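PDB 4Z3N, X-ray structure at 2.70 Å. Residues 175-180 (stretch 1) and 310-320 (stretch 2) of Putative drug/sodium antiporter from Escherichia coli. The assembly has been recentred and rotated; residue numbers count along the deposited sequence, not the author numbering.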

# COMPACT_ATOMS: atom_id res chain seq x y z
N PHE A 175 -13.15 -7.67 -7.03
CA PHE A 175 -12.77 -7.76 -8.43
C PHE A 175 -11.31 -8.20 -8.65
O PHE A 175 -10.96 -8.78 -9.68
CB PHE A 175 -13.03 -6.44 -9.12
CG PHE A 175 -14.49 -6.18 -9.40
CD1 PHE A 175 -15.08 -6.64 -10.59
CD2 PHE A 175 -15.28 -5.48 -8.49
CE1 PHE A 175 -16.42 -6.40 -10.85
CE2 PHE A 175 -16.63 -5.24 -8.75
CZ PHE A 175 -17.20 -5.70 -9.93
N GLN A 176 -10.45 -7.92 -7.68
CA GLN A 176 -9.09 -8.43 -7.71
C GLN A 176 -9.04 -9.96 -7.44
O GLN A 176 -8.24 -10.68 -8.05
CB GLN A 176 -8.24 -7.68 -6.70
CG GLN A 176 -6.96 -8.41 -6.35
CD GLN A 176 -6.20 -7.74 -5.23
OE1 GLN A 176 -6.79 -7.14 -4.33
NE2 GLN A 176 -4.88 -7.84 -5.29
N GLY A 177 -9.90 -10.45 -6.56
CA GLY A 177 -10.00 -11.89 -6.30
C GLY A 177 -10.43 -12.68 -7.53
O GLY A 177 -9.89 -13.76 -7.82
N ALA A 178 -11.37 -12.12 -8.28
CA ALA A 178 -11.87 -12.73 -9.51
C ALA A 178 -10.96 -12.51 -10.71
O ALA A 178 -11.28 -12.92 -11.82
CB ALA A 178 -13.25 -12.20 -9.82
N GLY A 179 -9.84 -11.82 -10.50
CA GLY A 179 -8.92 -11.51 -11.58
C GLY A 179 -9.46 -10.53 -12.61
O GLY A 179 -8.95 -10.45 -13.73
N LYS A 180 -10.50 -9.77 -12.26
CA LYS A 180 -10.98 -8.79 -13.20
C LYS A 180 -10.49 -7.38 -12.85
O LYS A 180 -11.18 -6.61 -12.18
CB LYS A 180 -12.52 -8.83 -13.21
CG LYS A 180 -13.10 -10.23 -13.41
CD LYS A 180 -12.74 -10.78 -14.80
CE LYS A 180 -12.90 -12.30 -14.90
NZ LYS A 180 -12.37 -12.86 -16.18
N ALA A 310 2.56 -7.39 -7.15
CA ALA A 310 2.11 -8.02 -5.91
C ALA A 310 0.62 -8.31 -5.94
O ALA A 310 0.19 -9.39 -5.49
CB ALA A 310 2.44 -7.14 -4.70
N THR A 311 -0.16 -7.35 -6.43
CA THR A 311 -1.61 -7.50 -6.39
C THR A 311 -1.99 -8.63 -7.34
O THR A 311 -2.91 -9.40 -7.05
CB THR A 311 -2.43 -6.18 -6.79
OG1 THR A 311 -2.19 -5.83 -8.16
CG2 THR A 311 -2.12 -5.01 -5.88
N ALA A 312 -1.26 -8.72 -8.46
CA ALA A 312 -1.53 -9.72 -9.50
C ALA A 312 -1.19 -11.11 -8.99
O ALA A 312 -1.82 -12.10 -9.37
CB ALA A 312 -0.74 -9.42 -10.77
N LEU A 313 -0.18 -11.16 -8.13
CA LEU A 313 0.38 -12.40 -7.62
C LEU A 313 -0.54 -13.02 -6.58
O LEU A 313 -0.60 -14.24 -6.46
CB LEU A 313 1.77 -12.16 -7.03
CG LEU A 313 2.41 -13.42 -6.43
CD1 LEU A 313 2.75 -14.47 -7.52
CD2 LEU A 313 3.61 -13.07 -5.62
N LEU A 314 -1.24 -12.17 -5.83
CA LEU A 314 -2.20 -12.64 -4.84
C LEU A 314 -3.31 -13.50 -5.51
O LEU A 314 -3.60 -14.63 -5.09
CB LEU A 314 -2.82 -11.44 -4.09
CG LEU A 314 -3.74 -11.85 -2.94
CD1 LEU A 314 -3.02 -11.71 -1.64
CD2 LEU A 314 -5.02 -11.05 -2.93
N THR A 315 -3.88 -12.96 -6.57
CA THR A 315 -4.85 -13.69 -7.37
C THR A 315 -4.33 -15.00 -7.97
O THR A 315 -5.04 -16.01 -7.96
CB THR A 315 -5.33 -12.81 -8.48
OG1 THR A 315 -5.55 -11.50 -7.95
CG2 THR A 315 -6.61 -13.38 -9.06
N VAL A 316 -3.11 -14.96 -8.50
CA VAL A 316 -2.55 -16.13 -9.15
C VAL A 316 -2.14 -17.19 -8.12
O VAL A 316 -2.40 -18.39 -8.31
CB VAL A 316 -1.33 -15.76 -10.03
CG1 VAL A 316 -0.62 -17.01 -10.50
CG2 VAL A 316 -1.78 -14.90 -11.20
N VAL A 317 -1.54 -16.76 -7.01
CA VAL A 317 -1.20 -17.68 -5.95
C VAL A 317 -2.46 -18.20 -5.29
O VAL A 317 -2.62 -19.40 -5.11
CB VAL A 317 -0.30 -17.04 -4.87
CG1 VAL A 317 -0.11 -18.01 -3.68
CG2 VAL A 317 1.04 -16.61 -5.48
N GLY A 318 -3.38 -17.29 -4.96
CA GLY A 318 -4.61 -17.68 -4.29
C GLY A 318 -5.44 -18.69 -5.07
O GLY A 318 -5.94 -19.68 -4.50
N GLN A 319 -5.60 -18.45 -6.37
CA GLN A 319 -6.41 -19.30 -7.24
C GLN A 319 -5.75 -20.63 -7.58
O GLN A 319 -6.40 -21.68 -7.57
CB GLN A 319 -6.78 -18.55 -8.52
CG GLN A 319 -7.96 -17.58 -8.32
CD GLN A 319 -8.65 -17.24 -9.61
OE1 GLN A 319 -8.33 -17.81 -10.65
NE2 GLN A 319 -9.60 -16.32 -9.57
N ASN A 320 -4.46 -20.61 -7.87
CA ASN A 320 -3.75 -21.87 -8.12
C ASN A 320 -3.61 -22.71 -6.85
O ASN A 320 -3.51 -23.94 -6.90
CB ASN A 320 -2.38 -21.61 -8.71
CG ASN A 320 -2.44 -21.27 -10.16
OD1 ASN A 320 -2.30 -22.14 -11.00
ND2 ASN A 320 -2.66 -19.99 -10.47

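The contact joins the C-terminal end of one helix to the flank of another, between residues at least 135 apart in sequence wherever they touch. Residues 175-177 are the last helical residues of stretch 1; the chain then leaves the helix through a Schellman motif, in which Lys180 N bonds back to Phe175 O at 2.8 Å and Gly179 N to Gln176 O at 3.1 Å. Stretch 2 is helical throughout and runs on in both directions. The closest CA atoms are those of Gly177 and Thr315, 5.6 Å apart, a close approach made where stretch 1 has no side chain. A CB on Gly177 would point away from stretch 2, so the approach itself does not explain the glycine there.

Polar bonds dominate, and all three across the contact run from a side chain to a backbone carbonyl. A helix end leaves carbonyls without the usual amide partners one turn on, and stretch 2 supplies donors to two of them. Thr315, whose CB points toward stretch 1, gives its OG1 proton to Gln176 O at 2.8 Å; that oxygen also accepts from Gly179 N, so it serves the turn and the contact at once. One turn further along stretch 2, Gln319 NE2 donates to Gly177 O at 3.1 Å, with an N-H...O angle of 138°. The third bond runs the other way. Gln176 starts sideways, but its extended t,t chain brings the amide to stretch 2, where NE2 donates to Thr311 O at 3.1 Å and a straighter 157°. Its OE1 is hydrogen-bonded elsewhere in the structure, so both ends of the amide are used.

Van der Waals packing is modest, in keeping with a total buried area of 267 Å². The methyl of Thr315 lies beside the turn: CG2 sits 3.5 Å from Gly177 O and 3.9 Å from Gly179 N. Thr315 therefore both bonds and packs: its hydroxyl donates to Gln176 O, and its methyl lies against the carbonyls of Gln176 and Gly177. Leu314 reaches the Gln176 amide, its CD2 4.0 Å from NE2, adding a hydrocarbon neighbour beside the polar group.

Gly179 has a positive phi of 68°, which by itself favours glycine; an ideal CB would point toward stretch 2 and lie 3.8 Å from Thr315 CG2. The general lesson is spacing: Thr311, Thr315 and Gln319, four residues apart, place one carbonyl and two donors along a single helix flank.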